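Local coordinates for protein glutathione s-transferase (Oryza sativa, PDB 1OYJ) that conjugates reduced glutathione to a wide range of hydrophobic electrophiles, as a tau-class plant glutathione transferase linked to herbicide detoxification, at residues F106-V111 and D166-P171; E145-L148 and F153-G156; L45-R48 and H53-I56. All coordinates share one frame; numbering follows the deposited sequence.

Contact 1. Residues F106-V111 and D166-P171; sequences FWADYV and DVALVP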
ATOM      1  N   PHE A 106       1.481  -8.421  -1.461  1.00 18.01           N
ATOM      2  CA  PHE A 106       2.877  -8.090  -1.379  1.00 17.77           C
ATOM      3  C   PHE A 106       3.430  -7.584  -2.771  1.00 18.12           C
ATOM      4  O   PHE A 106       4.098  -6.574  -2.852  1.00 17.85           O
ATOM      5  CB  PHE A 106       3.687  -9.344  -0.910  1.00 17.05           C
ATOM      6  CG  PHE A 106       5.147  -9.100  -0.875  1.00 17.93           C
ATOM      7  CD1 PHE A 106       5.749  -8.618   0.251  1.00 22.35           C
ATOM      8  CD2 PHE A 106       5.894  -9.304  -2.001  1.00 16.67           C
ATOM      9  CE1 PHE A 106       7.120  -8.254   0.262  1.00 23.43           C
ATOM     10  CE2 PHE A 106       7.218  -8.990  -2.019  1.00 22.53           C
ATOM     11  CZ  PHE A 106       7.856  -8.447  -0.861  1.00 23.92           C
ATOM     12  N   TRP A 107       3.119  -8.323  -3.816  1.00 17.38           N
ATOM     13  CA  TRP A 107       3.705  -8.063  -5.150  1.00 19.56           C
ATOM     14  C   TRP A 107       3.016  -6.800  -5.772  1.00 19.07           C
ATOM     15  O   TRP A 107       3.623  -6.056  -6.512  1.00 21.40           O
ATOM     16  CB  TRP A 107       3.615  -9.320  -5.973  1.00 18.52           C
ATOM     17  CG  TRP A 107       4.851 -10.249  -5.598  1.00 18.73           C
ATOM     18  CD1 TRP A 107       4.845 -11.383  -4.865  1.00 20.41           C
ATOM     19  CD2 TRP A 107       6.211  -9.914  -5.788  1.00 15.58           C
ATOM     20  NE1 TRP A 107       6.132 -11.843  -4.640  1.00 17.89           N
ATOM     21  CE2 TRP A 107       7.002 -10.952  -5.205  1.00 20.08           C
ATOM     22  CE3 TRP A 107       6.859  -8.891  -6.453  1.00 18.72           C
ATOM     23  CZ2 TRP A 107       8.391 -10.985  -5.297  1.00 18.29           C
ATOM     24  CZ3 TRP A 107       8.294  -8.892  -6.493  1.00 17.92           C
ATOM     25  CH2 TRP A 107       9.024  -9.954  -5.913  1.00 18.31           C
ATOM     26  N   ALA A 108       1.743  -6.591  -5.506  1.00 19.89           N
ATOM     27  CA  ALA A 108       1.067  -5.361  -5.997  1.00 19.29           C
ATOM     28  C   ALA A 108       1.702  -4.224  -5.268  1.00 19.94           C
ATOM     29  O   ALA A 108       1.995  -3.191  -5.878  1.00 20.20           O
ATOM     30  CB  ALA A 108      -0.399  -5.395  -5.795  1.00 18.04           C
ATOM     31  N   ASP A 109       1.907  -4.393  -3.958  1.00 19.37           N
ATOM     32  CA  ASP A 109       2.614  -3.334  -3.205  1.00 20.49           C
ATOM     33  C   ASP A 109       4.015  -3.037  -3.822  1.00 17.68           C
ATOM     34  O   ASP A 109       4.456  -1.912  -3.952  1.00 14.88           O
ATOM     35  CB  ASP A 109       2.756  -3.723  -1.736  1.00 19.70           C
ATOM     36  CG  ASP A 109       3.581  -2.719  -0.958  1.00 24.74           C
ATOM     37  OD1 ASP A 109       3.117  -1.608  -0.747  1.00 29.46           O
ATOM     38  OD2 ASP A 109       4.739  -2.897  -0.660  1.00 22.00           O
ATOM     39  N   TYR A 110       4.715  -4.097  -4.235  1.00 15.55           N
ATOM     40  CA  TYR A 110       6.038  -3.975  -4.751  1.00 16.00           C
ATOM     41  C   TYR A 110       5.964  -3.152  -6.076  1.00 16.62           C
ATOM     42  O   TYR A 110       6.739  -2.219  -6.282  1.00 18.24           O
ATOM     43  CB  TYR A 110       6.572  -5.315  -5.077  1.00 18.03           C
ATOM     44  CG  TYR A 110       7.919  -5.297  -5.750  1.00 20.49           C
ATOM     45  CD1 TYR A 110       9.085  -5.345  -5.018  1.00 19.22           C
ATOM     46  CD2 TYR A 110       8.029  -5.288  -7.116  1.00 22.62           C
ATOM     47  CE1 TYR A 110      10.311  -5.273  -5.629  1.00 18.86           C
ATOM     48  CE2 TYR A 110       9.247  -5.235  -7.729  1.00 21.93           C
ATOM     49  CZ  TYR A 110      10.421  -5.281  -6.976  1.00 21.53           C
ATOM     50  OH  TYR A 110      11.653  -5.294  -7.638  1.00 21.17           O
ATOM     51  N   VAL A 111       4.990  -3.452  -6.903  1.00 16.35           N
ATOM     52  CA  VAL A 111       4.742  -2.642  -8.104  1.00 18.70           C
ATOM     53  C   VAL A 111       4.502  -1.156  -7.786  1.00 18.88           C
ATOM     54  O   VAL A 111       5.104  -0.255  -8.402  1.00 19.94           O
ATOM     55  CB  VAL A 111       3.591  -3.162  -8.936  1.00 17.87           C
ATOM     56  CG1 VAL A 111       3.425  -2.259 -10.170  1.00 16.32           C
ATOM     57  CG2 VAL A 111       3.923  -4.586  -9.418  1.00 18.76           C
ATOM     58  N   ASP A 166      -1.388  -9.091 -11.895  1.00 16.99           N
ATOM     59  CA  ASP A 166      -1.334  -8.885 -13.328  1.00 18.56           C
ATOM     60  C   ASP A 166      -1.921  -7.487 -13.674  1.00 17.81           C
ATOM     61  O   ASP A 166      -1.346  -6.744 -14.422  1.00 18.28           O
ATOM     62  CB  ASP A 166      -2.066  -9.888 -14.095  1.00 18.51           C
ATOM     63  CG  ASP A 166      -1.535 -11.320 -13.867  1.00 19.88           C
ATOM     64  OD1 ASP A 166      -0.428 -11.669 -14.340  1.00 20.05           O
ATOM     65  OD2 ASP A 166      -2.274 -12.127 -13.261  1.00 22.83           O
ATOM     66  N   VAL A 167      -3.072  -7.207 -13.112  1.00 15.54           N
ATOM     67  CA  VAL A 167      -3.708  -5.930 -13.317  1.00 17.35           C
ATOM     68  C   VAL A 167      -2.902  -4.787 -12.800  1.00 16.11           C
ATOM     69  O   VAL A 167      -2.763  -3.751 -13.475  1.00 16.64           O
ATOM     70  CB  VAL A 167      -5.170  -5.966 -12.873  1.00 14.48           C
ATOM     71  CG1 VAL A 167      -5.808  -4.582 -13.087  1.00 17.25           C
ATOM     72  CG2 VAL A 167      -5.956  -6.937 -13.722  1.00 18.30           C
ATOM     73  N   ALA A 168      -2.318  -4.912 -11.625  1.00 17.03           N
ATOM     74  CA  ALA A 168      -1.475  -3.836 -11.099  1.00 18.14           C
ATOM     75  C   ALA A 168      -0.279  -3.509 -12.002  1.00 18.90           C
ATOM     76  O   ALA A 168       0.127  -2.367 -12.080  1.00 16.25           O
ATOM     77  CB  ALA A 168      -0.976  -4.191  -9.746  1.00 20.68           C
ATOM     78  N   LEU A 169       0.318  -4.530 -12.622  1.00 15.27           N
ATOM     79  CA  LEU A 169       1.577  -4.312 -13.338  1.00 15.64           C
ATOM     80  C   LEU A 169       1.325  -4.004 -14.837  1.00 15.36           C
ATOM     81  O   LEU A 169       2.094  -3.290 -15.485  1.00 15.88           O
ATOM     82  CB  LEU A 169       2.400  -5.625 -13.296  1.00 15.77           C
ATOM     83  CG  LEU A 169       3.779  -5.576 -13.993  1.00 16.09           C
ATOM     84  CD1 LEU A 169       4.623  -4.429 -13.534  1.00 15.90           C
ATOM     85  CD2 LEU A 169       4.523  -6.874 -13.778  1.00 15.92           C
ATOM     86  N   VAL A 170       0.227  -4.554 -15.381  1.00 15.63           N
ATOM     87  CA  VAL A 170       0.098  -4.523 -16.882  1.00 17.11           C
ATOM     88  C   VAL A 170       0.131  -3.160 -17.548  1.00 16.35           C
ATOM     89  O   VAL A 170       0.716  -3.043 -18.605  1.00 17.14           O
ATOM     90  CB  VAL A 170      -1.026  -5.364 -17.394  1.00 16.07           C
ATOM     91  CG1 VAL A 170      -2.328  -4.808 -17.078  1.00 17.29           C
ATOM     92  CG2 VAL A 170      -0.865  -5.706 -18.901  1.00 16.91           C
ATOM     93  N   PRO A 171      -0.422  -2.113 -16.935  1.00 16.61           N
ATOM     94  CA  PRO A 171      -0.300  -0.805 -17.581  1.00 17.49           C
ATOM     95  C   PRO A 171       1.131  -0.347 -17.822  1.00 17.77           C
ATOM     96  O   PRO A 171       1.418   0.317 -18.823  1.00 17.75           O
ATOM     97  CB  PRO A 171      -1.080   0.138 -16.679  1.00 19.34           C
ATOM     98  CG  PRO A 171      -2.041  -0.812 -15.901  1.00 18.49           C
ATOM     99  CD  PRO A 171      -1.231  -2.052 -15.700  1.00 16.32           C
TER

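Contact 2. Residues E145-L148 and F153-G156; sequences EAEL and FFGG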
ATOM      1  N   GLU A 145      10.229 -10.869 -12.972  1.00 19.12           N
ATOM      2  CA  GLU A 145      10.329 -12.089 -13.746  1.00 19.28           C
ATOM      3  C   GLU A 145      10.485 -13.312 -12.860  1.00 20.91           C
ATOM      4  O   GLU A 145       9.850 -14.410 -13.128  1.00 20.81           O
ATOM      5  CB  GLU A 145      11.496 -12.001 -14.780  1.00 20.16           C
ATOM      6  CG  GLU A 145      11.475 -12.991 -15.922  1.00 22.44           C
ATOM      7  CD  GLU A 145      12.866 -13.186 -16.645  1.00 24.90           C
ATOM      8  OE1 GLU A 145      12.876 -13.701 -17.805  1.00 21.06           O
ATOM      9  OE2 GLU A 145      13.952 -12.891 -16.034  1.00 21.51           O
ATOM     10  N   ALA A 146      11.396 -13.187 -11.899  1.00 21.12           N
ATOM     11  CA  ALA A 146      11.666 -14.253 -10.937  1.00 22.56           C
ATOM     12  C   ALA A 146      10.402 -14.686 -10.212  1.00 22.39           C
ATOM     13  O   ALA A 146      10.163 -15.875 -10.043  1.00 19.31           O
ATOM     14  CB  ALA A 146      12.762 -13.824  -9.925  1.00 23.67           C
ATOM     15  N   GLU A 147       9.570 -13.722  -9.835  1.00 20.00           N
ATOM     16  CA  GLU A 147       8.345 -14.078  -9.156  1.00 21.34           C
ATOM     17  C   GLU A 147       7.325 -14.767 -10.074  1.00 20.83           C
ATOM     18  O   GLU A 147       6.607 -15.705  -9.637  1.00 17.98           O
ATOM     19  CB  GLU A 147       7.752 -12.808  -8.514  1.00 21.47           C
ATOM     20  CG  GLU A 147       6.349 -12.975  -7.974  1.00 20.43           C
ATOM     21  CD  GLU A 147       6.225 -14.057  -6.904  1.00 24.94           C
ATOM     22  OE1 GLU A 147       7.246 -14.375  -6.221  1.00 18.19           O
ATOM     23  OE2 GLU A 147       5.067 -14.456  -6.722  1.00 22.01           O
ATOM     24  N   LEU A 148       7.225 -14.322 -11.314  1.00 18.46           N
ATOM     25  CA  LEU A 148       6.376 -14.970 -12.293  1.00 18.32           C
ATOM     26  C   LEU A 148       6.762 -16.449 -12.553  1.00 18.79           C
ATOM     27  O   LEU A 148       5.897 -17.317 -12.761  1.00 18.39           O
ATOM     28  CB  LEU A 148       6.419 -14.224 -13.624  1.00 18.69           C
ATOM     29  CG  LEU A 148       5.550 -14.708 -14.746  1.00 20.92           C
ATOM     30  CD1 LEU A 148       4.037 -14.769 -14.328  1.00 24.82           C
ATOM     31  CD2 LEU A 148       5.727 -14.021 -16.062  1.00 20.62           C
ATOM     32  N   PHE A 153       0.369 -16.427 -15.740  1.00 20.31           N
ATOM     33  CA  PHE A 153       0.020 -15.161 -15.045  1.00 21.70           C
ATOM     34  C   PHE A 153       0.570 -15.103 -13.612  1.00 22.31           C
ATOM     35  O   PHE A 153       0.782 -16.149 -12.995  1.00 20.82           O
ATOM     36  CB  PHE A 153      -1.510 -14.985 -14.958  1.00 22.32           C
ATOM     37  CG  PHE A 153      -2.191 -14.795 -16.327  1.00 24.79           C
ATOM     38  CD1 PHE A 153      -2.140 -13.555 -17.036  1.00 22.75           C
ATOM     39  CD2 PHE A 153      -2.858 -15.863 -16.896  1.00 24.62           C
ATOM     40  CE1 PHE A 153      -2.752 -13.472 -18.263  1.00 24.15           C
ATOM     41  CE2 PHE A 153      -3.436 -15.765 -18.108  1.00 24.36           C
ATOM     42  CZ  PHE A 153      -3.416 -14.593 -18.785  1.00 24.67           C
ATOM     43  N   PHE A 154       0.715 -13.867 -13.076  1.00 20.33           N
ATOM     44  CA  PHE A 154       1.126 -13.708 -11.702  1.00 22.91           C
ATOM     45  C   PHE A 154       0.140 -14.347 -10.815  1.00 25.30           C
ATOM     46  O   PHE A 154       0.538 -14.928  -9.849  1.00 27.52           O
ATOM     47  CB  PHE A 154       1.381 -12.240 -11.273  1.00 19.27           C
ATOM     48  CG  PHE A 154       2.639 -11.672 -11.868  1.00 19.38           C
ATOM     49  CD1 PHE A 154       3.845 -11.758 -11.214  1.00 17.84           C
ATOM     50  CD2 PHE A 154       2.600 -11.103 -13.082  1.00 15.36           C
ATOM     51  CE1 PHE A 154       5.014 -11.349 -11.758  1.00 21.71           C
ATOM     52  CE2 PHE A 154       3.746 -10.612 -13.663  1.00 19.82           C
ATOM     53  CZ  PHE A 154       5.026 -10.744 -12.957  1.00 16.99           C
ATOM     54  N   GLY A 155      -1.136 -14.228 -11.081  1.00 29.25           N
ATOM     55  CA  GLY A 155      -2.101 -14.976 -10.278  1.00 36.77           C
ATOM     56  C   GLY A 155      -1.793 -16.495 -10.205  1.00 42.04           C
ATOM     57  O   GLY A 155      -1.255 -17.125 -11.187  1.00 43.63           O
ATOM     58  N   GLY A 156      -2.122 -17.105  -9.059  1.00 46.02           N
ATOM     59  CA  GLY A 156      -1.794 -18.518  -8.833  1.00 49.21           C
ATOM     60  C   GLY A 156      -2.907 -19.493  -8.347  1.00 51.13           C
ATOM     61  O   GLY A 156      -2.999 -19.805  -7.148  1.00 52.89           O
TER

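Contact 3. Residues L45-R48 and H53-I56; sequences LLLR and HRKI. With GSH (glutathione), chain N.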
ATOM      1  N   LEU A  45     -15.079  18.484  -8.469  1.00 26.09           N
ATOM      2  CA  LEU A  45     -15.516  17.148  -8.045  1.00 25.80           C
ATOM      3  C   LEU A  45     -14.288  16.281  -7.645  1.00 24.76           C
ATOM      4  O   LEU A  45     -14.255  15.695  -6.612  1.00 25.35           O
ATOM      5  CB  LEU A  45     -16.412  16.501  -9.129  1.00 26.28           C
ATOM      6  CG  LEU A  45     -16.813  15.036  -8.927  1.00 28.02           C
ATOM      7  CD1 LEU A  45     -17.812  14.895  -7.842  1.00 30.85           C
ATOM      8  CD2 LEU A  45     -17.294  14.376 -10.244  1.00 27.90           C
ATOM      9  N   LEU A  46     -13.227  16.295  -8.434  1.00 22.95           N
ATOM     10  CA  LEU A  46     -12.083  15.569  -8.033  1.00 21.77           C
ATOM     11  C   LEU A  46     -11.535  16.101  -6.671  1.00 21.74           C
ATOM     12  O   LEU A  46     -11.265  15.349  -5.723  1.00 19.67           O
ATOM     13  CB  LEU A  46     -11.040  15.633  -9.144  1.00 21.99           C
ATOM     14  CG  LEU A  46      -9.617  15.256  -8.802  1.00 20.48           C
ATOM     15  CD1 LEU A  46      -9.534  13.865  -8.402  1.00 25.06           C
ATOM     16  CD2 LEU A  46      -8.709  15.536  -9.947  1.00 24.48           C
ATOM     17  N   LEU A  47     -11.411  17.417  -6.557  1.00 21.51           N
ATOM     18  CA  LEU A  47     -10.862  17.978  -5.342  1.00 22.46           C
ATOM     19  C   LEU A  47     -11.706  17.659  -4.138  1.00 22.75           C
ATOM     20  O   LEU A  47     -11.144  17.493  -3.014  1.00 22.08           O
ATOM     21  CB  LEU A  47     -10.707  19.481  -5.475  1.00 22.19           C
ATOM     22  CG  LEU A  47      -9.664  19.844  -6.516  1.00 24.08           C
ATOM     23  CD1 LEU A  47      -9.708  21.380  -6.657  1.00 28.04           C
ATOM     24  CD2 LEU A  47      -8.322  19.372  -6.134  1.00 24.25           C
ATOM     25  N   ARG A  48     -13.023  17.578  -4.331  1.00 22.46           N
ATOM     26  CA  ARG A  48     -13.898  17.167  -3.222  1.00 25.02           C
ATOM     27  C   ARG A  48     -13.909  15.715  -2.898  1.00 26.47           C
ATOM     28  O   ARG A  48     -14.160  15.367  -1.737  1.00 25.23           O
ATOM     29  CB  ARG A  48     -15.381  17.423  -3.507  1.00 27.14           C
ATOM     30  CG  ARG A  48     -15.805  18.856  -3.327  1.00 30.27           C
ATOM     31  CD  ARG A  48     -17.361  19.123  -3.453  1.00 36.52           C
ATOM     32  NE  ARG A  48     -17.930  18.925  -4.802  1.00 39.26           N
ATOM     33  CZ  ARG A  48     -18.737  17.904  -5.158  1.00 39.51           C
ATOM     34  NH1 ARG A  48     -19.085  16.967  -4.262  1.00 38.70           N
ATOM     35  NH2 ARG A  48     -19.207  17.835  -6.410  1.00 36.55           N
ATOM     36  N   HIS A  53      -5.493  13.498  -1.248  1.00 21.62           N
ATOM     37  CA  HIS A  53      -4.414  13.415  -2.160  1.00 22.67           C
ATOM     38  C   HIS A  53      -4.640  14.254  -3.395  1.00 21.83           C
ATOM     39  O   HIS A  53      -3.697  14.674  -3.974  1.00 21.56           O
ATOM     40  CB  HIS A  53      -4.195  11.954  -2.603  1.00 23.32           C
ATOM     41  CG  HIS A  53      -3.813  11.037  -1.498  1.00 25.89           C
ATOM     42  ND1 HIS A  53      -2.704  11.257  -0.714  1.00 25.94           N
ATOM     43  CD2 HIS A  53      -4.386   9.901  -1.035  1.00 24.82           C
ATOM     44  CE1 HIS A  53      -2.603  10.300   0.183  1.00 24.43           C
ATOM     45  NE2 HIS A  53      -3.601   9.454  -0.001  1.00 22.25           N
ATOM     46  N   ARG A  54      -5.864  14.483  -3.779  1.00 21.33           N
ATOM     47  CA  ARG A  54      -6.167  15.272  -4.982  1.00 24.07           C
ATOM     48  C   ARG A  54      -5.586  14.686  -6.229  1.00 23.89           C
ATOM     49  O   ARG A  54      -5.114  15.409  -7.093  1.00 24.15           O
ATOM     50  CB  ARG A  54      -5.733  16.742  -4.840  1.00 25.07           C
ATOM     51  CG  ARG A  54      -6.362  17.388  -3.559  1.00 29.35           C
ATOM     52  CD  ARG A  54      -5.588  18.479  -2.938  1.00 35.56           C
ATOM     53  NE  ARG A  54      -4.429  18.052  -2.148  1.00 43.55           N
ATOM     54  CZ  ARG A  54      -3.164  18.049  -2.589  1.00 48.85           C
ATOM     55  NH1 ARG A  54      -2.862  18.411  -3.844  1.00 49.78           N
ATOM     56  NH2 ARG A  54      -2.188  17.675  -1.766  1.00 50.71           N
ATOM     57  N   LYS A  55      -5.567  13.366  -6.268  1.00 22.82           N
ATOM     58  CA  LYS A  55      -5.068  12.586  -7.362  1.00 23.33           C
ATOM     59  C   LYS A  55      -6.105  11.717  -8.104  1.00 22.28           C
ATOM     60  O   LYS A  55      -7.146  11.392  -7.576  1.00 21.01           O
ATOM     61  CB  LYS A  55      -3.999  11.624  -6.837  1.00 24.69           C
ATOM     62  CG  LYS A  55      -2.679  12.325  -6.571  1.00 26.77           C
ATOM     63  CD  LYS A  55      -1.700  11.466  -5.851  1.00 29.14           C
ATOM     64  CE  LYS A  55      -0.351  12.159  -5.655  1.00 33.23           C
ATOM     65  NZ  LYS A  55       0.624  11.097  -5.246  1.00 34.73           N
ATOM     66  N   ILE A  56      -5.807  11.343  -9.363  1.00 20.23           N
ATOM     67  CA  ILE A  56      -6.687  10.388  -9.989  1.00 20.48           C
ATOM     68  C   ILE A  56      -5.929   9.097  -9.903  1.00 21.49           C
ATOM     69  O   ILE A  56      -4.751   9.142  -9.689  1.00 23.09           O
ATOM     70  CB  ILE A  56      -7.087  10.814 -11.454  1.00 21.04           C
ATOM     71  CG1 ILE A  56      -5.842  11.019 -12.286  1.00 21.46           C
ATOM     72  CG2 ILE A  56      -7.895  12.087 -11.395  1.00 25.23           C
ATOM     73  CD1 ILE A  56      -5.121   9.616 -12.667  1.00 21.58           C
TER
HETATM   74  N1  GSH N 799      -1.097   6.063  -5.262  1.00 31.36           N
HETATM   75  CA1 GSH N 799      -1.763   6.410  -6.476  1.00 32.32           C
HETATM   76  C1  GSH N 799      -2.768   5.477  -7.036  1.00 32.54           C
HETATM   77  O11 GSH N 799      -3.832   5.700  -7.574  1.00 33.23           O
HETATM   78  O12 GSH N 799      -2.410   4.322  -6.952  1.00 29.24           O
HETATM   79  CB1 GSH N 799      -1.201   7.474  -7.394  1.00 34.07           C
HETATM   80  CG1 GSH N 799      -2.107   7.965  -8.530  1.00 32.76           C
HETATM   81  CD1 GSH N 799      -1.402   9.100  -9.263  1.00 33.05           C
HETATM   82  OE1 GSH N 799      -0.189   9.180  -9.164  1.00 35.50           O
HETATM   83  N2  GSH N 799      -2.110   9.936 -10.024  1.00 31.82           N
HETATM   84  CA2 GSH N 799      -1.485  11.026 -10.731  1.00 32.35           C
HETATM   85  C2  GSH N 799      -2.140  12.297 -10.164  1.00 35.16           C
HETATM   86  O2  GSH N 799      -3.353  12.325 -10.177  1.00 29.22           O
HETATM   87  CB2 GSH N 799      -1.788  10.843 -12.219  1.00 35.08           C
HETATM   88  SG2 GSH N 799      -0.833   9.440 -12.919  1.00 43.40           S
HETATM   89  N3  GSH N 799      -1.466  13.227  -9.487  1.00 47.99           N
HETATM   90  CA3 GSH N 799      -1.925  14.584  -9.878  1.00 49.71           C
HETATM   91  C3  GSH N 799      -0.969  15.748 -10.132  1.00 54.95           C
HETATM   92  O31 GSH N 799      -1.213  16.916  -9.686  1.00 51.84           O
HETATM   93  O32 GSH N 799       0.022  15.572 -10.826  1.00 56.10           O

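Contact 1. Residues F106-V111 and D166-P171
V111 and L169 meet at about a right angle, methyl against methyl. CG2 of V111 lies 4.2 Å from CD1 of L169. V111 has CG1 anti to the backbone N (chi1 -179°), and this places the CG1 methyl over the backbone of the other helix, 3.8 Å from A168 O. That carbonyl also accepts a hydrogen bond from R20 NE, so the methyl packs beside a polar atom that already has a partner. L169 meets V111 with a single branch: CD1 touches both valine methyls. One turn back along the first helix, the contact narrows to two alanines. CB of A108 sits 4.2 Å from CB of A168. These small side chains let the backbones come close, with A108 CA and A168 CA 5.9 Å apart. The contact is apolar and fully buried, although it hides only 154 Å² between the two segments. It joins two helices of the all-helical C-terminal domain: the long helix 97-124 and the short helix 164-169, whose D166 carboxylate accepts a hydrogen bond from G163 N at the start of the helix. The N-terminal domain closes in on the same place. L70 of helix 69-79 touches both A108 and A168, while R20 of helix 16-28 packs on V111. On another side of helix 97-124, W107 and Y110 lie against T143 of helix 127-148.

Contact 2. Residues E145-L148 and F153-G156
L148 and F154 account for most of the 191 Å² buried here. The CD1 methyl of L148 sits almost squarely over one face of the F154 ring, 4.0 Å from the ring centroid and only 6° off the normal. This is a CH-pi contact. The same methyl also touches the loop backbone, 3.6 Å from F153 C. L148 carries CG anti to its own N (chi1 -177°), which sends the branch out from the helix end across the phenyl group. The outer part of the ring is held too: CE1 of F154 is 3.7 Å from L148 CB. E147 adds its aliphatic part at the ring edge, with CG 4.3 Å from F154 CD1. Its carboxylate forms a salt bridge with R151, in the turn between the two segments. W197 of helix 192-201 meets the F154 ring edge-to-face. Here the loop after helix 127-148 folds back onto the last turn of that helix. D166 OD1 accepts a hydrogen bond from F154 N, and D166 OD2 one from G155 N. Between the two segments the forces are dispersion and CH-pi, with no polar bond. The contact therefore sets position by shape, while D166 holds these two N-H groups by polar bonds.

Contact 3. Residues L45-R48 and H53-I56
L46 packs on K55 and I56 in the N-terminal thioredoxin-fold domain, where helix 44-49 flanks the loop leading into strand 58-61. L46 has CG anti to its N (chi1 164°) and points both methyls at the loop. CD2 meets I56 CG2 at 3.8 Å. CD1 comes 3.5 Å from K55 O, a carbonyl that is hydrogen-bonded to N50 ND2. I56 divides its side chain between two partners. CG2 faces the helix, while CG1 lies between N and the carbonyl carbon (chi1 56°) and turns toward glutathione. On that branch, CD1 is 3.6 Å from CB2 of the ligand's cysteinyl part. At the outer end, L47 lays CD2 against the stem of R54, 3.8 Å from its CG. The R54 guanidinium leads away from the helix. K55 starts away from the helix, and its extended chain runs along the ligand; CG is 3.3 Å from N3 of glutathione. K42 NZ connects the loop and the ligand, bonding both R54 O and glutathione. The I56 backbone grips the cysteinyl part with two bonds, as in other glutathione transferases. I56 N donates to O2 of glutathione at 2.8 Å, and I56 O accepts from N2 of glutathione at 2.8 Å.

Contacts 1 and 2 lie in the helical C-terminal domain, their centres 10 Å apart. Contact 2 is nested in the chain loop that contact 1 closes. They touch through D166 of 166-171, whose carboxylate bonds the loop of contact 2, and where W107 NE1 packs 3.2 Å from E147 CD. Contact 3 belongs to the N-terminal domain; its centre is 23 Å from that of contact 1 and 33 Å from that of contact 2. It alone of the three holds residues of the glutathione pocket. The A168 side chain of contact 1 is about 9 Å from a bound glutathione, while contact 2 is remote from the annotated sites. H53, in the loop segment of contact 3, meets the ring of F106 of the second subunit, which lies in segment 106-111 there.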